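Local coordinates for putative mandelate racemase (Bordetella bronchiseptica, PDB 3OZY), which belongs to the enolase superfamily as a putative mandelate racemase, binds magnesium and m-xylarate, and probably acts on an acid-sugar-like substrate, at the interface of chains A and B. Coordinates in Å, arbitrary orientation; residue numbers count along the deposited sequence, not the author numbering. Chains: chain A/B, Putative mandelate racemase.

Contact 1 and contact 2 are adjoining patches of one two-fold symmetric interface, the centres of their C-alpha atoms about 12 Å apart. Helix 81-97 of chain B serves both: its last turn faces contact 1, and an earlier turn, together with a long arginine, reaches contact 2. B:Arg95 is the shared residue, giving its backbone carbonyl to the first and its guanidinium to the second. Contact 1 is bridged by water, whereas contact 2 has direct bonds. Each contact recurs with the chains exchanged, which fits a dimer, although the deposited pair alone does not prove the solution state.

Contact 1: the interface of chains A and B. Residues chain A 55-57, 60, 255, 257, 280; chain B 95-98.
The tight part of this subunit contact is the edge of A:Tyr56 set against the C-terminal turn of helix 81-97 of chain B. The phenol's CG is anti to its own carbonyl carbon (chi1 -56°), which turns the ring so that its rim meets the partner. Its CD1 lies 3.3 Å from the backbone O of B:Asn96, with that oxygen in the ring plane, an edge-on C-H approach. Beside it the side chain of B:Asn96 crosses A:Pro55 obliquely, its amide OD1 3.7 Å from the pyrrolidine CG of A:Pro55. Packing loosens where CG1 of A:Val60 and CD2 of B:Leu97 are 4.1 Å apart, the side chains crossing at about a right angle.

The polar side is joined by water, since nitrogen and oxygen atoms of the two chains stay beyond direct bonding distance of each other. The backbone O of B:Arg95 takes two waters: one also meets the phenolic OH of A:Tyr257 and the amide OD1 of A:Asn255, the other A:Pro55 O and a guanidinium nitrogen of A:Arg280. A third links A:Asp57 N with B:Asn96 O. Carbonyls at the C-terminal end of a helix lie at the negative end of its dipole, which would probably make them good acceptors for these waters.

Second-shell bonds hold the chain A surface. A:Tyr56 OH and A:Tyr257 OH are 2.8 Å apart and hydrogen bonded. That same A:Tyr56 OH sits 3.2 Å above the plane of the A:Arg280 guanidinium, over its centre. In that plane NH2 of A:Arg280 donates to A:Asn255 OD1 at 3.0 Å, though it approaches from above the amide carbonyl plane.

In the fold, A:Pro55 to A:Asp57 form the loop leading into helix 58-73, whose first turn is tied back by A:Val60 N to A:Asp57 OD2, while A:Asn255 directly follows the metal ligand A:Glu254 in the loop after barrel strand 249-252.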
loop_
_atom_site.group_PDB
_atom_site.type_symbol
_atom_site.label_atom_id
_atom_site.label_comp_id
_atom_site.label_asym_id
_atom_site.label_seq_id
_atom_site.Cartn_x
_atom_site.Cartn_y
_atom_site.Cartn_z
ATOM N N PRO A 55 0.546 14.319 1.899
ATOM C CA PRO A 55 -0.626 14.392 1.027
ATOM C C PRO A 55 -1.155 13.012 0.646
ATOM O O PRO A 55 -0.418 12.140 0.166
ATOM C CB PRO A 55 -0.095 15.127 -0.211
ATOM C CG PRO A 55 1.381 14.810 -0.229
ATOM C CD PRO A 55 1.797 14.684 1.209
ATOM N N TYR A 56 -2.447 12.834 0.889
ATOM C CA TYR A 56 -3.222 11.709 0.380
ATOM C C TYR A 56 -4.576 12.308 0.027
ATOM O O TYR A 56 -5.086 13.161 0.770
ATOM C CB TYR A 56 -3.475 10.656 1.461
ATOM C CG TYR A 56 -2.277 10.058 2.163
ATOM C CD1 TYR A 56 -1.467 9.122 1.533
ATOM C CD2 TYR A 56 -2.016 10.361 3.489
ATOM C CE1 TYR A 56 -0.388 8.539 2.195
ATOM C CE2 TYR A 56 -0.952 9.793 4.156
ATOM C CZ TYR A 56 -0.146 8.871 3.509
ATOM O OH TYR A 56 0.918 8.293 4.184
ATOM N N ASP A 57 -5.180 11.847 -1.065
ATOM C CA ASP A 57 -6.478 12.380 -1.478
ATOM C C ASP A 57 -7.482 12.378 -0.326
ATOM O O ASP A 57 -7.677 11.359 0.340
ATOM C CB ASP A 57 -7.044 11.580 -2.643
ATOM C CG ASP A 57 -8.334 12.166 -3.158
ATOM O OD1 ASP A 57 -8.267 13.120 -3.961
ATOM O OD2 ASP A 57 -9.415 11.694 -2.736
ATOM N N VAL A 60 -10.493 9.870 -0.630
ATOM C CA VAL A 60 -10.032 8.509 -0.349
ATOM C C VAL A 60 -9.889 8.293 1.159
ATOM O O VAL A 60 -10.398 7.311 1.703
ATOM C CB VAL A 60 -8.702 8.204 -1.062
ATOM C CG1 VAL A 60 -8.097 6.899 -0.554
ATOM C CG2 VAL A 60 -8.910 8.144 -2.563
ATOM N N ASN A 255 7.475 7.004 3.814
ATOM C CA ASN A 255 6.710 6.303 2.792
ATOM C C ASN A 255 6.776 4.782 2.905
ATOM O O ASN A 255 6.380 4.066 1.988
ATOM C CB ASN A 255 7.100 6.815 1.400
ATOM C CG ASN A 255 6.581 8.214 1.157
ATOM O OD1 ASN A 255 5.387 8.477 1.327
ATOM N ND2 ASN A 255 7.471 9.128 0.792
ATOM N N TYR A 257 5.556 1.534 5.477
ATOM C CA TYR A 257 4.388 1.299 6.317
ATOM C C TYR A 257 4.517 0.054 7.181
ATOM O O TYR A 257 4.891 -1.016 6.689
ATOM C CB TYR A 257 3.139 1.181 5.437
ATOM C CG TYR A 257 2.808 2.474 4.728
ATOM C CD1 TYR A 257 1.950 3.406 5.310
ATOM C CD2 TYR A 257 3.355 2.777 3.480
ATOM C CE1 TYR A 257 1.654 4.596 4.676
ATOM C CE2 TYR A 257 3.066 3.978 2.839
ATOM C CZ TYR A 257 2.209 4.879 3.444
ATOM O OH TYR A 257 1.893 6.082 2.841
ATOM N N ARG A 280 1.211 7.960 9.846
ATOM C CA ARG A 280 1.280 7.324 8.529
ATOM C C ARG A 280 1.518 5.818 8.595
ATOM O O ARG A 280 0.890 5.063 7.857
ATOM C CB ARG A 280 2.399 7.949 7.669
ATOM C CG ARG A 280 2.257 9.441 7.436
ATOM C CD ARG A 280 3.532 10.062 6.846
ATOM N NE ARG A 280 3.776 9.741 5.436
ATOM C CZ ARG A 280 3.255 10.410 4.415
ATOM N NH1 ARG A 280 2.429 11.425 4.647
ATOM N NH2 ARG A 280 3.556 10.074 3.161
ATOM N N ARG B 95 3.579 7.767 -3.763
ATOM C CA ARG B 95 3.614 8.583 -2.557
ATOM C C ARG B 95 2.219 8.848 -1.994
ATOM O O ARG B 95 2.022 8.790 -0.777
ATOM C CB ARG B 95 4.312 9.925 -2.810
ATOM C CG ARG B 95 5.773 9.819 -3.213
ATOM C CD ARG B 95 6.391 11.214 -3.313
ATOM N NE ARG B 95 7.782 11.179 -3.771
ATOM C CZ ARG B 95 8.136 11.153 -5.049
ATOM N NH1 ARG B 95 7.208 11.152 -6.001
ATOM N NH2 ARG B 95 9.418 11.124 -5.381
ATOM N N ASN B 96 1.264 9.165 -2.870
ATOM C CA ASN B 96 0.002 9.733 -2.406
ATOM C C ASN B 96 -1.104 8.702 -2.205
ATOM O O ASN B 96 -2.158 9.029 -1.660
ATOM C CB ASN B 96 -0.478 10.868 -3.324
ATOM C CG ASN B 96 0.563 11.976 -3.486
ATOM O OD1 ASN B 96 1.490 12.104 -2.685
ATOM N ND2 ASN B 96 0.408 12.780 -4.539
ATOM N N LEU B 97 -0.864 7.460 -2.634
ATOM C CA LEU B 97 -1.756 6.363 -2.261
ATOM C C LEU B 97 -1.020 5.214 -1.580
ATOM O O LEU B 97 -1.667 4.315 -1.043
ATOM C CB LEU B 97 -2.566 5.859 -3.459
ATOM C CG LEU B 97 -3.607 6.867 -3.956
ATOM C CD1 LEU B 97 -4.177 6.392 -5.276
ATOM C CD2 LEU B 97 -4.717 7.095 -2.937
ATOM N N GLY B 98 0.313 5.257 -1.565
ATOM C CA GLY B 98 1.113 4.215 -0.928
ATOM C C GLY B 98 1.681 3.240 -1.946
ATOM O O GLY B 98 0.999 2.839 -2.896
HETATM O O HOH W 1 3.337 6.857 0.709
HETATM O O HOH W 2 2.134 11.181 0.785
HETATM O O HOH W 3 -4.088 10.331 -3.169
#

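Contact 2: the interface of chains A and B. Residues chain A 26-27, 203-204, 383-387; chain B 90-91, 95.
Little here is purely apolar: the centre is the imidazole of B:His90 laid flat against the C-terminal tail of chain A, in this enolase-superfamily beta-alpha barrel protein. The ring's CG is anti to its own carbonyl carbon (chi1 -59°), and one face lies beneath the A:Gly386 carbonyl, whose O stands 3.5 Å above the ring plane over its centre. B:His90 is also a magnesium ligand with B:His86, apart from the A:Asp201, A:Glu227 and A:Glu254 metal site; this ion may come from crystallisation or purification. Farther along the helix, the methylene CD of B:Arg95 rests 3.9 Å from CA of A:Ala27.

Outward from there, the B:Arg95 side chain, extended from CG to NE, carries its guanidinium among chain A carbonyls. NH1 and NH2 of B:Arg95 grip the backbone O of A:His385 end-on, at 3.0 Å each. NH1 points at a lone pair of that oxygen, in the carbonyl plane; NH2 comes from above the plane. NH2 also donates to A:Asn203 O at 2.9 Å, nearly along the C=O axis, while A:Gly26 O lies 3.1 Å above the guanidinium plane. Such crowding would probably stabilise positive charge. The A:Gln204 amide and this guanidinium reach tip to tip, planes 62° apart.

At the rim, A:Gly384 N donates to B:Gly91 O at 2.9 Å, nearly straight (172° at H), onto an in-plane lone pair. Waters join B:Arg95 NE to A:Asn203 ND2 and A:Ala27 O to B:Gly91 O.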
loop_
_atom_site.group_PDB
_atom_site.type_symbol
_atom_site.label_atom_id
_atom_site.label_comp_id
_atom_site.label_asym_id
_atom_site.label_seq_id
_atom_site.Cartn_x
_atom_site.Cartn_y
_atom_site.Cartn_z
ATOM N N GLY A 26 11.042 16.632 -4.362
ATOM C CA GLY A 26 10.731 15.464 -5.165
ATOM C C GLY A 26 9.291 14.997 -5.019
ATOM O O GLY A 26 8.787 14.275 -5.884
ATOM N N ALA A 27 8.636 15.377 -3.926
ATOM C CA ALA A 27 7.242 15.004 -3.706
ATOM C C ALA A 27 6.263 15.836 -4.532
ATOM O O ALA A 27 5.085 15.485 -4.610
ATOM C CB ALA A 27 6.889 15.108 -2.240
ATOM N N ASN A 203 13.862 12.938 -1.267
ATOM C CA ASN A 203 12.518 12.527 -1.690
ATOM C C ASN A 203 12.531 11.447 -2.781
ATOM O O ASN A 203 11.740 11.497 -3.731
ATOM C CB ASN A 203 11.690 13.732 -2.156
ATOM C CG ASN A 203 11.211 14.581 -1.006
ATOM O OD1 ASN A 203 11.862 15.560 -0.627
ATOM N ND2 ASN A 203 10.065 14.219 -0.442
ATOM N N GLN A 204 13.420 10.465 -2.625
ATOM C CA GLN A 204 13.497 9.311 -3.531
ATOM C C GLN A 204 13.931 9.666 -4.947
ATOM O O GLN A 204 13.664 8.909 -5.885
ATOM C CB GLN A 204 12.155 8.563 -3.613
ATOM C CG GLN A 204 11.491 8.234 -2.291
ATOM C CD GLN A 204 10.219 7.408 -2.496
ATOM O OE1 GLN A 204 10.257 6.323 -3.084
ATOM N NE2 GLN A 204 9.088 7.924 -2.021
ATOM N N ALA A 383 2.227 17.199 -9.369
ATOM C CA ALA A 383 2.773 15.874 -9.650
ATOM C C ALA A 383 4.171 15.716 -9.076
ATOM O O ALA A 383 5.027 16.600 -9.224
ATOM C CB ALA A 383 2.783 15.620 -11.153
ATOM N N GLY A 384 4.412 14.579 -8.429
ATOM C CA GLY A 384 5.729 14.261 -7.909
ATOM C C GLY A 384 6.717 13.822 -8.979
ATOM O O GLY A 384 6.378 13.684 -10.155
ATOM N N HIS A 385 7.948 13.589 -8.547
ATOM C CA HIS A 385 9.041 13.266 -9.454
ATOM C C HIS A 385 9.504 11.819 -9.280
ATOM O O HIS A 385 9.096 11.136 -8.342
ATOM C CB HIS A 385 10.202 14.230 -9.204
ATOM C CG HIS A 385 9.837 15.669 -9.399
ATOM N ND1 HIS A 385 9.882 16.285 -10.631
ATOM C CD2 HIS A 385 9.402 16.607 -8.524
ATOM C CE1 HIS A 385 9.505 17.545 -10.504
ATOM N NE2 HIS A 385 9.212 17.767 -9.236
ATOM N N GLY A 386 10.359 11.353 -10.184
ATOM C CA GLY A 386 10.954 10.035 -10.035
ATOM C C GLY A 386 11.012 9.258 -11.327
ATOM O O GLY A 386 11.670 8.214 -11.425
ATOM N N MET A 387 10.305 9.772 -12.323
ATOM C CA MET A 387 10.288 9.175 -13.644
ATOM C C MET A 387 11.682 9.151 -14.255
ATOM O O MET A 387 11.918 8.464 -15.250
ATOM C CB MET A 387 9.348 9.963 -14.548
ATOM C CG MET A 387 8.164 9.172 -15.035
ATOM S SD MET A 387 7.019 10.235 -15.917
ATOM C CE MET A 387 6.522 9.132 -17.229
ATOM N N HIS B 90 4.898 7.690 -10.369
ATOM C CA HIS B 90 5.761 8.699 -9.738
ATOM C C HIS B 90 5.058 10.025 -9.494
ATOM O O HIS B 90 5.399 10.741 -8.558
ATOM C CB HIS B 90 7.033 8.926 -10.554
ATOM C CG HIS B 90 7.845 7.689 -10.727
ATOM N ND1 HIS B 90 8.604 7.153 -9.710
ATOM C CD2 HIS B 90 8.005 6.871 -11.791
ATOM C CE1 HIS B 90 9.203 6.060 -10.142
ATOM N NE2 HIS B 90 8.853 5.865 -11.399
ATOM N N GLY B 91 4.066 10.338 -10.318
ATOM C CA GLY B 91 3.364 11.605 -10.184
ATOM C C GLY B 91 2.429 11.618 -8.992
ATOM O O GLY B 91 2.321 12.626 -8.286
ATOM N N ARG B 95 3.579 7.767 -3.763
ATOM C CA ARG B 95 3.614 8.583 -2.557
ATOM C C ARG B 95 2.219 8.848 -1.994
ATOM O O ARG B 95 2.022 8.790 -0.777
ATOM C CB ARG B 95 4.312 9.925 -2.810
ATOM C CG ARG B 95 5.773 9.819 -3.213
ATOM C CD ARG B 95 6.391 11.214 -3.313
ATOM N NE ARG B 95 7.782 11.179 -3.771
ATOM C CZ ARG B 95 8.136 11.153 -5.049
ATOM N NH1 ARG B 95 7.208 11.152 -6.001
ATOM N NH2 ARG B 95 9.418 11.124 -5.381
HETATM O O HOH W 4 9.050 11.379 -1.216
HETATM O O HOH W 5 2.688 14.444 -5.723
#